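Local coordinates for protein alpha-L-arabinofuranosidase B (Aspergillus kawachii, PDB 6SXT) that hydrolyses terminal non-reducing alpha-L-arabinofuranosyl residues from arabinoxylan, L-arabinan and arabinogalactan, and so takes part in the breakdown of plant hemicellulose, at residues T13-R23 against F290-P300; R131-A139 against G165-D173. All blocks are in the same frame, centred on the assembly; numbering follows the deposited sequence. Where two conformers were deposited one is given.

Contact 1 of 2, residues T13-R23 against F290-P300; sequences TPCVAAHSTTR and FYEGVMTSGYP
Strands 17-20 and 290-296 run antiparallel, their axes 4.7 Å apart at closest approach, with Ala17-Met295 and His19-Gly293 as hydrogen-bonded pairs. Toward Cys15 the ladder slips by one residue in a classic beta bulge: Met295 O takes both Val16 N, at 2.8 Å, and the more distant Ala17 N, at 3.2 Å. Beyond the bulge Ser297 N reaches Pro14 O, and the methyl CG2 of Thr13 rests on the backbone of Tyr299.

At the other end Arg23 holds Glu292 side-on. Its NE gives a nearly straight bond to Glu292 OE1 (2.8 Å), while Arg23 NH2 meets Glu292 OE2 at 2.9 Å on the syn lone pair; the guanidinium and carboxylate planes are 37° apart. Glu292 CG sits between its own N and carbonyl carbon (chi1 62°), from where the extended chain brings the carboxylate to the NE/NH2 edge of the arginine, the two side chains meeting at a slant. Tyr317 and Tyr148 also bond to this carboxylate. Ser20 OG donates to Tyr291 O (2.9 Å) and accepts from Thr22 N (an ST turn) and from Arg23 N (an ST motif). Between these ends, Val294 packs its branches against Cys15 SG, whose disulfide leads to Cys5 in helix 4-10.

A buried charge pair, probably ionised and with both carboxylate oxygens bonded, thus joins the loop that follows strand 15-20 to strand 288-296 of the same sheet.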
loop_
_atom_site.group_PDB
_atom_site.type_symbol
_atom_site.label_atom_id
_atom_site.label_comp_id
_atom_site.label_asym_id
_atom_site.label_seq_id
_atom_site.Cartn_x
_atom_site.Cartn_y
_atom_site.Cartn_z
ATOM N N THR A 13 -13.038 26.156 -3.745
ATOM C CA THR A 13 -12.342 25.439 -2.648
ATOM C C THR A 13 -11.187 24.697 -3.308
ATOM O O THR A 13 -11.231 23.467 -3.448
ATOM C CB THR A 13 -13.283 24.502 -1.882
ATOM O OG1 THR A 13 -13.875 23.538 -2.776
ATOM C CG2 THR A 13 -14.385 25.283 -1.192
ATOM N N PRO A 14 -10.142 25.407 -3.779
ATOM C CA PRO A 14 -9.150 24.812 -4.686
ATOM C C PRO A 14 -8.212 23.849 -3.947
ATOM O O PRO A 14 -7.959 23.933 -2.746
ATOM C CB PRO A 14 -8.328 26.005 -5.166
ATOM C CG PRO A 14 -8.434 26.962 -3.994
ATOM C CD PRO A 14 -9.867 26.837 -3.543
ATOM N N CYS A 15 -7.686 22.872 -4.706
ATOM C CA CYS A 15 -6.637 21.986 -4.192
ATOM C C CYS A 15 -5.424 22.814 -3.791
ATOM O O CYS A 15 -4.972 23.728 -4.548
ATOM C CB CYS A 15 -6.198 20.987 -5.246
ATOM S SG CYS A 15 -7.561 19.873 -5.696
ATOM N N VAL A 16 -4.855 22.468 -2.656
ATOM C CA VAL A 16 -3.538 22.960 -2.221
ATOM C C VAL A 16 -2.507 21.846 -2.171
ATOM O O VAL A 16 -1.328 22.126 -1.926
ATOM C CB VAL A 16 -3.645 23.701 -0.887
ATOM C CG1 VAL A 16 -4.482 24.957 -1.096
ATOM C CG2 VAL A 16 -4.191 22.803 0.220
ATOM N N ALA A 17 -2.921 20.598 -2.360
ATOM C CA ALA A 17 -1.995 19.464 -2.511
ATOM C C ALA A 17 -2.752 18.441 -3.325
ATOM O O ALA A 17 -3.943 18.189 -3.028
ATOM C CB ALA A 17 -1.591 18.930 -1.161
ATOM N N ALA A 18 -2.109 17.848 -4.308
ATOM C CA ALA A 18 -2.810 16.935 -5.237
ATOM C C ALA A 18 -1.828 15.823 -5.583
ATOM O O ALA A 18 -0.778 16.085 -6.213
ATOM C CB ALA A 18 -3.246 17.693 -6.472
ATOM N N HIS A 19 -2.121 14.626 -5.154
ATOM C CA HIS A 19 -1.143 13.512 -5.179
ATOM C C HIS A 19 -1.739 12.294 -5.896
ATOM O O HIS A 19 -2.808 11.813 -5.498
ATOM C CB HIS A 19 -0.848 13.095 -3.766
ATOM C CG HIS A 19 -0.222 14.150 -2.934
ATOM N ND1 HIS A 19 -0.813 14.604 -1.763
ATOM C CD2 HIS A 19 0.925 14.818 -3.100
ATOM C CE1 HIS A 19 -0.032 15.524 -1.229
ATOM N NE2 HIS A 19 1.059 15.684 -1.996
ATOM N N SER A 20 -1.068 11.777 -6.912
ATOM C CA SER A 20 -1.521 10.524 -7.548
ATOM C C SER A 20 -0.380 9.907 -8.316
ATOM O O SER A 20 0.320 10.622 -9.046
ATOM C CB SER A 20 -2.689 10.748 -8.523
ATOM O OG SER A 20 -3.064 9.490 -9.076
ATOM N N THR A 21 -0.248 8.584 -8.212
ATOM C CA THR A 21 0.670 7.817 -9.051
ATOM C C THR A 21 -0.047 7.273 -10.271
ATOM O O THR A 21 0.627 6.709 -11.129
ATOM C CB THR A 21 1.406 6.756 -8.237
ATOM O OG1 THR A 21 0.404 5.891 -7.670
ATOM C CG2 THR A 21 2.279 7.349 -7.166
ATOM N N THR A 22 -1.365 7.354 -10.314
ATOM C CA THR A 22 -2.150 6.801 -11.429
ATOM C C THR A 22 -2.440 7.827 -12.516
ATOM O O THR A 22 -2.502 7.420 -13.682
ATOM C CB THR A 22 -3.403 6.097 -10.947
ATOM O OG1 THR A 22 -4.232 7.098 -10.373
ATOM C CG2 THR A 22 -3.075 4.985 -9.963
ATOM N N ARG A 23 -2.741 9.071 -12.155
ATOM C CA ARG A 23 -3.247 10.034 -13.161
ATOM C C ARG A 23 -3.049 11.473 -12.752
ATOM O O ARG A 23 -2.906 11.816 -11.564
ATOM C CB ARG A 23 -4.717 9.770 -13.456
ATOM C CG ARG A 23 -5.654 10.004 -12.278
ATOM C CD ARG A 23 -7.087 9.943 -12.769
ATOM N NE ARG A 23 -8.058 10.185 -11.718
ATOM C CZ ARG A 23 -9.196 10.856 -11.911
ATOM N NH1 ARG A 23 -9.515 11.364 -13.094
ATOM N NH2 ARG A 23 -9.999 11.028 -10.881
ATOM N N PHE A 290 -3.036 3.587 -1.595
ATOM C CA PHE A 290 -3.448 4.929 -2.047
ATOM C C PHE A 290 -3.277 5.029 -3.551
ATOM O O PHE A 290 -2.191 4.703 -4.082
ATOM C CB PHE A 290 -2.587 5.980 -1.352
ATOM C CG PHE A 290 -2.805 7.412 -1.757
ATOM C CD1 PHE A 290 -3.657 8.225 -1.047
ATOM C CD2 PHE A 290 -2.082 7.968 -2.803
ATOM C CE1 PHE A 290 -3.813 9.571 -1.340
ATOM C CE2 PHE A 290 -2.249 9.316 -3.129
ATOM C CZ PHE A 290 -3.110 10.121 -2.386
ATOM N N TYR A 291 -4.325 5.470 -4.245
ATOM C CA TYR A 291 -4.239 5.660 -5.719
ATOM C C TYR A 291 -4.175 7.155 -6.075
ATOM O O TYR A 291 -3.441 7.533 -7.008
ATOM C CB TYR A 291 -5.465 5.005 -6.374
ATOM C CG TYR A 291 -5.489 3.506 -6.185
ATOM C CD1 TYR A 291 -4.631 2.652 -6.855
ATOM C CD2 TYR A 291 -6.396 2.921 -5.320
ATOM C CE1 TYR A 291 -4.664 1.278 -6.685
ATOM C CE2 TYR A 291 -6.424 1.562 -5.139
ATOM C CZ TYR A 291 -5.578 0.729 -5.812
ATOM O OH TYR A 291 -5.639 -0.635 -5.652
ATOM N N GLU A 292 -5.011 7.983 -5.466
ATOM C CA GLU A 292 -5.070 9.420 -5.736
ATOM C C GLU A 292 -5.704 10.119 -4.543
ATOM O O GLU A 292 -6.468 9.471 -3.802
ATOM C CB GLU A 292 -5.859 9.740 -7.021
ATOM C CG GLU A 292 -7.322 9.319 -6.983
ATOM C CD GLU A 292 -8.074 9.635 -8.270
ATOM O OE1 GLU A 292 -7.817 8.919 -9.244
ATOM O OE2 GLU A 292 -8.810 10.638 -8.300
ATOM N N GLY A 293 -5.415 11.391 -4.399
ATOM C CA GLY A 293 -6.079 12.160 -3.349
ATOM C C GLY A 293 -5.624 13.600 -3.399
ATOM O O GLY A 293 -4.621 13.926 -4.040
ATOM N N VAL A 294 -6.372 14.429 -2.681
ATOM C CA VAL A 294 -6.077 15.865 -2.613
ATOM C C VAL A 294 -6.393 16.389 -1.220
ATOM O O VAL A 294 -7.178 15.783 -0.492
ATOM C CB VAL A 294 -6.823 16.680 -3.657
ATOM C CG1 VAL A 294 -6.735 16.145 -5.080
ATOM C CG2 VAL A 294 -8.265 16.922 -3.242
ATOM N N MET A 295 -5.881 17.600 -0.970
ATOM C CA MET A 295 -6.331 18.466 0.144
ATOM C C MET A 295 -6.644 19.822 -0.462
ATOM O O MET A 295 -5.989 20.244 -1.431
ATOM C CB MET A 295 -5.269 18.626 1.234
ATOM C CG MET A 295 -4.980 17.293 1.912
ATOM S SD MET A 295 -3.533 17.415 3.012
ATOM C CE MET A 295 -4.148 18.563 4.260
ATOM N N THR A 296 -7.690 20.447 0.061
ATOM C CA THR A 296 -8.188 21.745 -0.434
ATOM C C THR A 296 -8.091 22.817 0.638
ATOM O O THR A 296 -7.937 22.529 1.796
ATOM C CB THR A 296 -9.626 21.676 -0.952
ATOM O OG1 THR A 296 -10.506 21.635 0.186
ATOM C CG2 THR A 296 -9.883 20.502 -1.849
ATOM N N SER A 297 -8.181 24.060 0.180
ATOM C CA SER A 297 -8.451 25.230 1.052
ATOM C C SER A 297 -9.942 25.527 0.968
ATOM O O SER A 297 -10.431 25.599 -0.120
ATOM C CB SER A 297 -7.603 26.402 0.603
ATOM O OG SER A 297 -8.040 27.603 1.208
ATOM N N GLY A 298 -10.616 25.722 2.071
ATOM C CA GLY A 298 -12.056 25.936 2.071
ATOM C C GLY A 298 -12.796 24.626 2.275
ATOM O O GLY A 298 -12.255 23.529 2.039
ATOM N N TYR A 299 -14.075 24.739 2.547
ATOM C CA TYR A 299 -14.948 23.619 2.890
ATOM C C TYR A 299 -15.775 23.253 1.676
ATOM O O TYR A 299 -16.659 23.990 1.277
ATOM C CB TYR A 299 -15.901 24.022 4.021
ATOM C CG TYR A 299 -16.664 22.900 4.643
ATOM C CD1 TYR A 299 -16.168 22.174 5.704
ATOM C CD2 TYR A 299 -17.973 22.643 4.264
ATOM C CE1 TYR A 299 -16.893 21.181 6.331
ATOM C CE2 TYR A 299 -18.719 21.654 4.888
ATOM C CZ TYR A 299 -18.191 20.928 5.936
ATOM O OH TYR A 299 -18.866 19.965 6.601
ATOM N N PRO A 300 -15.462 22.146 0.950
ATOM C CA PRO A 300 -16.143 21.909 -0.322
ATOM C C PRO A 300 -17.627 21.623 -0.129
ATOM O O PRO A 300 -18.011 20.992 0.859
ATOM C CB PRO A 300 -15.488 20.627 -0.854
ATOM C CG PRO A 300 -14.146 20.617 -0.185
ATOM C CD PRO A 300 -14.407 21.160 1.208
#

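Contact 2 of 2, residues R131-A139 against G165-D173; sequences RNNEATGTA and GNAETSSTD. With EDO (1,2-ethanediol), chain N.
Arg131 lays one face of its guanidinium under Ser171 OG, which stands 3.4 Å above the plane and toward the rim. At the group's edge Arg131 NH2 donates to Glu168 O (2.7 Å), approaching in the carbonyl plane through a bent bond of 140°. The arginine chain is extended from CG to NE, with CG trans to the backbone N (chi1 -166°), and this stretches it across to the turn 168-171. A second bond from NH2 goes to the backbone oxygen of the substrate-binding Gly280.

Asn133 bridges Arg131 and Ser171. Its OD1 receives Arg131 NE at 2.8 Å, and its ND2 donates to Ser171 OG at 2.9 Å, which settles the orientation of the amide. The amide carbon CG of Asn133 also lies against Thr169 O (3.2 Å), while the methyl CG2 of Thr169 touches Asn133 O.

Farther along, Asn166 ND2 bonds to Ala139 O at 2.8 Å, the acceptor lying close to the amide plane. Glu145 takes the same nitrogen and Gly272 N gives to Asn166 OD1, so both ends of this buried amide are engaged.

The carboxylate of Glu168 projects to the nucleophile Glu205, and Asp173, farther on, touches the bound inhibitor. With both the Glu168 and Gly280 carbonyls on NH2, Arg131 is placed like a second-shell residue, consistent with joining the turn 168-171 to the substrate-binding loop at Gly280.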
loop_
_atom_site.group_PDB
_atom_site.type_symbol
_atom_site.label_atom_id
_atom_site.label_comp_id
_atom_site.label_asym_id
_atom_site.label_seq_id
_atom_site.Cartn_x
_atom_site.Cartn_y
_atom_site.Cartn_z
ATOM N N ARG A 131 5.460 11.750 3.927
ATOM C CA ARG A 131 5.150 12.978 4.697
ATOM C C ARG A 131 5.681 14.200 4.015
ATOM O O ARG A 131 6.670 14.093 3.239
ATOM C CB ARG A 131 5.756 12.840 6.101
ATOM C CG ARG A 131 5.275 13.823 7.129
ATOM C CD ARG A 131 5.615 13.360 8.561
ATOM N NE ARG A 131 4.811 14.089 9.490
ATOM C CZ ARG A 131 4.179 13.582 10.513
ATOM N NH1 ARG A 131 4.356 12.309 10.847
ATOM N NH2 ARG A 131 3.369 14.330 11.220
ATOM N N ASN A 132 5.089 15.335 4.365
ATOM C CA ASN A 132 5.670 16.664 4.033
ATOM C C ASN A 132 5.389 17.542 5.248
ATOM O O ASN A 132 4.234 17.852 5.471
ATOM C CB ASN A 132 5.139 17.271 2.759
ATOM C CG ASN A 132 5.895 18.539 2.378
ATOM O OD1 ASN A 132 6.248 19.326 3.253
ATOM N ND2 ASN A 132 6.189 18.714 1.112
ATOM N N ASN A 133 6.429 17.837 6.038
ATOM C CA ASN A 133 6.298 18.704 7.227
ATOM C C ASN A 133 6.558 20.178 6.903
ATOM O O ASN A 133 6.506 20.984 7.858
ATOM C CB ASN A 133 7.207 18.202 8.334
ATOM C CG ASN A 133 6.676 16.951 8.991
ATOM O OD1 ASN A 133 5.465 16.736 9.049
ATOM N ND2 ASN A 133 7.566 16.111 9.515
ATOM N N GLU A 134 6.837 20.518 5.666
ATOM C CA GLU A 134 7.074 21.925 5.242
ATOM C C GLU A 134 6.050 22.363 4.193
ATOM O O GLU A 134 6.423 22.872 3.136
ATOM C CB GLU A 134 8.511 22.024 4.739
ATOM C CG GLU A 134 9.514 21.674 5.834
ATOM C CD GLU A 134 10.984 21.678 5.423
ATOM O OE1 GLU A 134 11.281 21.906 4.230
ATOM O OE2 GLU A 134 11.836 21.447 6.305
ATOM N N ALA A 135 4.803 21.982 4.389
ATOM C CA ALA A 135 3.741 22.171 3.401
ATOM C C ALA A 135 3.265 23.604 3.420
ATOM O O ALA A 135 3.325 24.251 4.493
ATOM C CB ALA A 135 2.585 21.229 3.685
ATOM N N THR A 136 2.883 24.098 2.279
ATOM C CA THR A 136 2.352 25.473 2.207
ATOM C C THR A 136 0.979 25.460 1.575
ATOM O O THR A 136 0.642 24.612 0.728
ATOM C CB THR A 136 3.416 26.376 1.588
ATOM O OG1 THR A 136 3.585 25.872 0.290
ATOM C CG2 THR A 136 4.756 26.310 2.284
ATOM N N GLY A 137 0.151 26.380 2.053
ATOM C CA GLY A 137 -1.217 26.505 1.562
ATOM C C GLY A 137 -2.229 25.637 2.281
ATOM O O GLY A 137 -3.422 25.834 2.054
ATOM N N THR A 138 -1.798 24.643 3.033
ATOM C CA THR A 138 -2.700 23.736 3.763
ATOM C C THR A 138 -3.334 24.521 4.898
ATOM O O THR A 138 -2.719 25.484 5.465
ATOM C CB THR A 138 -1.959 22.508 4.282
ATOM O OG1 THR A 138 -0.737 23.005 4.834
ATOM C CG2 THR A 138 -1.673 21.495 3.191
ATOM N N ALA A 139 -4.525 24.082 5.274
ATOM C CA ALA A 139 -5.257 24.727 6.386
ATOM C C ALA A 139 -4.518 24.520 7.709
ATOM O O ALA A 139 -3.989 23.419 8.029
ATOM C CB ALA A 139 -6.668 24.194 6.426
ATOM N N GLY A 165 -3.827 13.024 5.127
ATOM C CA GLY A 165 -4.315 14.375 5.382
ATOM C C GLY A 165 -3.452 15.186 6.322
ATOM O O GLY A 165 -2.235 15.057 6.322
ATOM N N ASN A 166 -4.097 16.055 7.096
ATOM C CA ASN A 166 -3.453 17.178 7.808
ATOM C C ASN A 166 -2.898 16.678 9.143
ATOM O O ASN A 166 -3.635 15.992 9.895
ATOM C CB ASN A 166 -4.489 18.277 8.030
ATOM C CG ASN A 166 -3.925 19.662 8.274
ATOM O OD1 ASN A 166 -3.017 19.802 9.108
ATOM N ND2 ASN A 166 -4.403 20.656 7.546
ATOM N N ALA A 167 -1.638 16.994 9.433
ATOM C CA ALA A 167 -0.992 16.492 10.641
ATOM C C ALA A 167 0.018 17.483 11.220
ATOM O O ALA A 167 0.111 18.592 10.747
ATOM C CB ALA A 167 -0.408 15.148 10.400
ATOM N N GLU A 168 0.750 16.991 12.214
ATOM C CA GLU A 168 1.674 17.820 13.002
ATOM C C GLU A 168 2.994 17.994 12.265
ATOM O O GLU A 168 3.528 17.029 11.697
ATOM C CB GLU A 168 1.949 17.133 14.318
ATOM C CG GLU A 168 0.739 17.045 15.205
ATOM C CD GLU A 168 0.041 15.706 15.178
ATOM O OE1 GLU A 168 0.181 15.002 14.151
ATOM O OE2 GLU A 168 -0.595 15.358 16.220
ATOM N N THR A 169 3.575 19.192 12.307
ATOM C CA THR A 169 4.848 19.442 11.616
ATOM C C THR A 169 6.026 18.811 12.340
ATOM O O THR A 169 7.065 18.673 11.712
ATOM C CB THR A 169 5.094 20.931 11.411
ATOM O OG1 THR A 169 5.016 21.571 12.690
ATOM C CG2 THR A 169 4.085 21.556 10.493
ATOM N N SER A 170 5.889 18.462 13.614
ATOM C CA SER A 170 6.979 17.847 14.398
ATOM C C SER A 170 7.057 16.328 14.256
ATOM O O SER A 170 7.945 15.714 14.875
ATOM C CB SER A 170 6.822 18.233 15.846
ATOM O OG SER A 170 5.595 17.751 16.357
ATOM N N SER A 171 6.048 15.666 13.646
ATOM C CA SER A 171 5.940 14.205 13.622
ATOM C C SER A 171 5.694 13.661 15.030
ATOM O O SER A 171 5.965 12.480 15.279
ATOM C CB SER A 171 7.110 13.544 12.966
ATOM O OG SER A 171 7.439 14.176 11.723
ATOM N N THR A 172 5.161 14.491 15.932
ATOM C CA THR A 172 4.829 14.035 17.299
ATOM C C THR A 172 3.399 14.410 17.661
ATOM O O THR A 172 2.771 15.243 16.983
ATOM C CB THR A 172 5.795 14.648 18.355
ATOM O OG1 THR A 172 5.500 16.033 18.507
ATOM C CG2 THR A 172 7.244 14.435 17.970
ATOM N N ASP A 173 2.881 13.741 18.695
ATOM C CA ASP A 173 1.519 13.999 19.221
ATOM C C ASP A 173 1.536 15.302 20.015
ATOM O O ASP A 173 2.026 15.279 21.156
ATOM C CB ASP A 173 1.060 12.809 20.045
ATOM C CG ASP A 173 -0.354 12.912 20.572
ATOM O OD1 ASP A 173 -0.921 14.030 20.566
ATOM O OD2 ASP A 173 -0.834 11.865 21.071
HETATM C C1 EDO N . 2.312 25.145 13.763
HETATM O O1 EDO N . 3.195 24.071 13.924
HETATM C C2 EDO N . 1.857 25.313 12.354
HETATM O O2 EDO N . 0.955 26.424 12.208
#

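Overall arrangement
From the N terminus the chain passes helix 4-10 and lays down 13-23, whose partner 290-300 arrives only near the end of the catalytic domain; contact 1 therefore closes a loop of 266 residues. Contact 2 is nested inside it, 131-139 meeting 165-173 after just 25 intervening residues. Their centres lie 15 Å apart, yet the two contacts touch: Val16 packs on Gly137 and Thr138, and Met295 reaches Gly165 and Asn166. Contact 1 belongs to the large antiparallel sheet; contact 2 links the ends of 130-132 and 166-167, which flank 273-276 in a smaller sheet; Ile274 of that strand packs on Ala17 and Met295. Contact 2 runs into the active site, where Asp173 touches the inhibitor.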